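Long-range contact in Lmo2470 protein (PDB 5HL3), which interacts with the host protein afadin and facilitates crossing of the basement membrane by Listeria monocytogenes: residues D339-H344 / V351-W356. Residues are numbered along the deposited sequence; the frame is centred on the assembly and turned at random.
With CA (calcium ion), chain H.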
ATOM      1  N   ASP A 339       6.454  17.503 -26.424  1.00 15.23           N
ATOM      2  CA  ASP A 339       6.884  16.450 -25.490  1.00 14.97           C
ATOM      3  C   ASP A 339       8.382  16.341 -25.519  1.00 14.82           C
ATOM      4  O   ASP A 339       8.971  16.351 -26.603  1.00 15.39           O
ATOM      5  CB  ASP A 339       6.280  15.111 -25.876  1.00 15.72           C
ATOM      6  CG  ASP A 339       6.934  13.940 -25.176  1.00 16.17           C
ATOM      7  OD1 ASP A 339       8.139  13.655 -25.366  1.00 17.03           O
ATOM      8  OD2 ASP A 339       6.225  13.238 -24.501  1.00 16.81           O
ATOM      9  N   VAL A 340       9.008  16.315 -24.341  1.00 14.32           N
ATOM     10  CA  VAL A 340      10.415  15.945 -24.205  1.00 14.40           C
ATOM     11  C   VAL A 340      10.450  14.672 -23.364  1.00 14.05           C
ATOM     12  O   VAL A 340       9.827  14.591 -22.292  1.00 13.55           O
ATOM     13  CB  VAL A 340      11.259  17.053 -23.552  1.00 14.29           C
ATOM     14  CG1 VAL A 340      12.600  16.539 -23.024  1.00 14.31           C
ATOM     15  CG2 VAL A 340      11.547  18.131 -24.559  1.00 14.84           C
ATOM     16  N   SER A 341      11.175  13.690 -23.870  1.00 14.41           N
ATOM     17  CA  SER A 341      11.286  12.390 -23.211  1.00 14.23           C
ATOM     18  C   SER A 341      12.747  12.002 -23.045  1.00 14.44           C
ATOM     19  O   SER A 341      13.587  12.325 -23.890  1.00 14.98           O
ATOM     20  CB  SER A 341      10.529  11.333 -24.002  1.00 14.63           C
ATOM     21  OG  SER A 341       9.105  11.532 -23.887  1.00 14.43           O
ATOM     22  N   TYR A 342      13.038  11.282 -21.968  1.00 14.10           N
ATOM     23  CA  TYR A 342      14.378  10.786 -21.717  1.00 14.36           C
ATOM     24  C   TYR A 342      14.271   9.492 -20.903  1.00 14.16           C
ATOM     25  O   TYR A 342      13.182   9.060 -20.492  1.00 13.82           O
ATOM     26  CB  TYR A 342      15.233  11.857 -21.025  1.00 14.21           C
ATOM     27  CG  TYR A 342      14.821  12.164 -19.620  1.00 13.57           C
ATOM     28  CD1 TYR A 342      13.848  13.149 -19.331  1.00 13.21           C
ATOM     29  CD2 TYR A 342      15.356  11.433 -18.551  1.00 13.41           C
ATOM     30  CE1 TYR A 342      13.479  13.400 -18.035  1.00 12.74           C
ATOM     31  CE2 TYR A 342      14.985  11.701 -17.263  1.00 12.93           C
ATOM     32  CZ  TYR A 342      14.022  12.656 -17.002  1.00 12.60           C
ATOM     33  OH  TYR A 342      13.629  12.905 -15.711  1.00 12.23           O
ATOM     34  N   ASN A 343      15.432   8.876 -20.671  1.00 14.46           N
ATOM     35  CA  ASN A 343      15.489   7.577 -19.956  1.00 14.41           C
ATOM     36  C   ASN A 343      14.619   6.535 -20.637  1.00 14.70           C
ATOM     37  O   ASN A 343      13.997   5.698 -20.005  1.00 14.49           O
ATOM     38  CB  ASN A 343      15.148   7.696 -18.442  1.00 13.72           C
ATOM     39  CG  ASN A 343      15.825   6.627 -17.634  1.00 13.82           C
ATOM     40  OD1 ASN A 343      16.941   6.277 -17.953  1.00 14.34           O
ATOM     41  ND2 ASN A 343      15.153   6.083 -16.619  1.00 13.42           N
ATOM     42  N   HIS A 344      14.582   6.577 -21.962  1.00 15.29           N
ATOM     43  CA  HIS A 344      13.848   5.570 -22.693  1.00 15.77           C
ATOM     44  C   HIS A 344      14.440   4.180 -22.416  1.00 16.31           C
ATOM     45  O   HIS A 344      15.653   3.970 -22.540  1.00 16.90           O
ATOM     46  CB  HIS A 344      13.973   5.786 -24.201  1.00 16.54           C
ATOM     47  CG  HIS A 344      13.362   7.053 -24.700  1.00 16.36           C
ATOM     48  ND1 HIS A 344      12.044   7.141 -25.070  1.00 16.43           N
ATOM     49  CD2 HIS A 344      13.914   8.257 -24.972  1.00 16.42           C
ATOM     50  CE1 HIS A 344      11.799   8.349 -25.543  1.00 16.35           C
ATOM     51  NE2 HIS A 344      12.921   9.049 -25.484  1.00 16.32           N
ATOM     52  N   VAL A 351       9.963   5.144 -19.358  1.00 13.87           N
ATOM     53  CA  VAL A 351      10.319   6.431 -19.955  1.00 13.77           C
ATOM     54  C   VAL A 351       9.955   7.546 -18.986  1.00 13.11           C
ATOM     55  O   VAL A 351       9.047   7.400 -18.181  1.00 12.83           O
ATOM     56  CB  VAL A 351       9.615   6.662 -21.328  1.00 14.26           C
ATOM     57  CG1 VAL A 351       8.122   6.795 -21.168  1.00 14.14           C
ATOM     58  CG2 VAL A 351      10.181   7.871 -22.050  1.00 14.32           C
ATOM     59  N   CYS A 352      10.695   8.655 -19.071  1.00 12.99           N
ATOM     60  CA  CYS A 352      10.368   9.900 -18.394  1.00 12.55           C
ATOM     61  C   CYS A 352       9.917  10.883 -19.468  1.00 12.75           C
ATOM     62  O   CYS A 352      10.680  11.173 -20.380  1.00 13.11           O
ATOM     63  CB  CYS A 352      11.555  10.432 -17.596  1.00 12.38           C
ATOM     64  SG  CYS A 352      11.990   9.424 -16.153  1.00 12.16           S
ATOM     65  N   SER A 353       8.670  11.357 -19.396  1.00 12.62           N
ATOM     66  CA  SER A 353       8.076  12.144 -20.491  1.00 12.91           C
ATOM     67  C   SER A 353       7.304  13.330 -19.966  1.00 12.65           C
ATOM     68  O   SER A 353       6.482  13.194 -19.069  1.00 12.41           O
ATOM     69  CB  SER A 353       7.114  11.241 -21.276  1.00 13.31           C
ATOM     70  OG  SER A 353       6.386  11.973 -22.262  1.00 13.65           O
ATOM     71  N   TYR A 354       7.596  14.504 -20.521  1.00 12.80           N
ATOM     72  CA  TYR A 354       7.047  15.785 -20.066  1.00 12.68           C
ATOM     73  C   TYR A 354       6.420  16.523 -21.225  1.00 13.11           C
ATOM     74  O   TYR A 354       7.075  16.753 -22.233  1.00 13.50           O
ATOM     75  CB  TYR A 354       8.142  16.617 -19.374  1.00 12.54           C
ATOM     76  CG  TYR A 354       8.563  15.939 -18.095  1.00 12.19           C
ATOM     77  CD1 TYR A 354       9.500  14.912 -18.098  1.00 12.19           C
ATOM     78  CD2 TYR A 354       7.901  16.226 -16.910  1.00 11.95           C
ATOM     79  CE1 TYR A 354       9.797  14.233 -16.926  1.00 11.92           C
ATOM     80  CE2 TYR A 354       8.221  15.568 -15.732  1.00 11.70           C
ATOM     81  CZ  TYR A 354       9.137  14.558 -15.759  1.00 11.67           C
ATOM     82  OH  TYR A 354       9.424  13.831 -14.598  1.00 11.47           O
ATOM     83  N   ASP A 355       5.194  16.984 -21.020  1.00 13.54           N
ATOM     84  CA  ASP A 355       4.398  17.620 -22.057  1.00 14.42           C
ATOM     85  C   ASP A 355       4.146  19.084 -21.742  1.00 13.83           C
ATOM     86  O   ASP A 355       4.024  19.442 -20.570  1.00 13.31           O
ATOM     87  CB  ASP A 355       3.023  16.964 -22.106  1.00 15.98           C
ATOM     88  CG  ASP A 355       3.062  15.502 -22.379  1.00 17.85           C
ATOM     89  OD1 ASP A 355       4.109  14.944 -22.745  1.00 20.67           O
ATOM     90  OD2 ASP A 355       1.986  14.913 -22.229  1.00 21.97           O
ATOM     91  N   TRP A 356       3.943  19.905 -22.772  1.00 14.03           N
ATOM     92  CA  TRP A 356       3.489  21.291 -22.557  1.00 14.22           C
ATOM     93  C   TRP A 356       2.900  21.816 -23.836  1.00 14.80           C
ATOM     94  O   TRP A 356       3.142  21.282 -24.911  1.00 15.08           O
ATOM     95  CB  TRP A 356       4.607  22.204 -22.005  1.00 14.13           C
ATOM     96  CG  TRP A 356       5.693  22.601 -22.980  1.00 14.45           C
ATOM     97  CD1 TRP A 356       5.834  23.817 -23.583  1.00 14.93           C
ATOM     98  CD2 TRP A 356       6.825  21.815 -23.411  1.00 14.43           C
ATOM     99  NE1 TRP A 356       6.952  23.835 -24.375  1.00 15.21           N
ATOM    100  CE2 TRP A 356       7.571  22.617 -24.286  1.00 14.92           C
ATOM    101  CE3 TRP A 356       7.258  20.517 -23.162  1.00 14.12           C
ATOM    102  CZ2 TRP A 356       8.718  22.169 -24.908  1.00 15.15           C
ATOM    103  CZ3 TRP A 356       8.423  20.081 -23.784  1.00 14.34           C
ATOM    104  CH2 TRP A 356       9.118  20.903 -24.662  1.00 14.86           C
TER
HETATM  105 CA    CA H 407       4.242  12.628 -23.078  1.00 20.20          CA
HETATM  106  O   HOH W   1       4.025  12.456 -20.609  1.00 20.49           O
HETATM  107  O   HOH W   2       1.897  12.196 -22.734  1.00 29.21           O
HETATM  108  O   HOH W   3       4.277  10.394 -23.637  1.00 32.20           O
HETATM  109  O   HOH W   4       3.163  12.878 -25.243  1.00 28.74           O
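Asp339 and Ser353 converge on a calcium ion from neighbouring strands, and Asp355 supplies the third protein ligand. Asp339 OD2 lies 2.5 Å from the calcium, Ser353 OG 2.4 Å and Asp355 OD1 2.3 Å; four waters complete seven oxygen ligands. Asp339 CG lies anti to its backbone N (chi1 166°); the carboxylate beyond it reaches the partner strand, with OD2 2.6 Å from Ser353 OG, a close approach explained by the shared metal. The second oxygen, Asp339 OD1, accepts a bond from Ser341 OG on its syn lone pair, which ties down the carboxylate, while Ser353 OG, besides binding the metal, donates a weak hydrogen bond to Ser341 OG. Water 2 bridges the metal and Asp355 OD2.

On the opposite face Val340, Tyr342, Cys352 and Tyr354 pack largely through carbon, ring and sulfur contacts. Cys352 CB rests over the Tyr342 ring, 3.5 Å from its centroid, with SG lying obliquely to the ring; Tyr354 CE1 approaches Tyr342 CE1, and Val340 CG2 meets the Trp356 ring at its edge, 3.7 Å from CH2. Helix 285-292 packs against both tyrosines; Tyr354 OH bonds Leu249 O, whereas Tyr342 OH is buried without a polar partner.

Paired backbone bonds join Val340 to Tyr354 and Tyr342 to Cys352, fixing the register. Strands 334-345 and 350-360 form an antiparallel beta hairpin, flanked by strands 301-306 and 265-274 in the mixed sheet of the C-terminal domain, with a calcium site built across its non-hydrogen-bonded pairs.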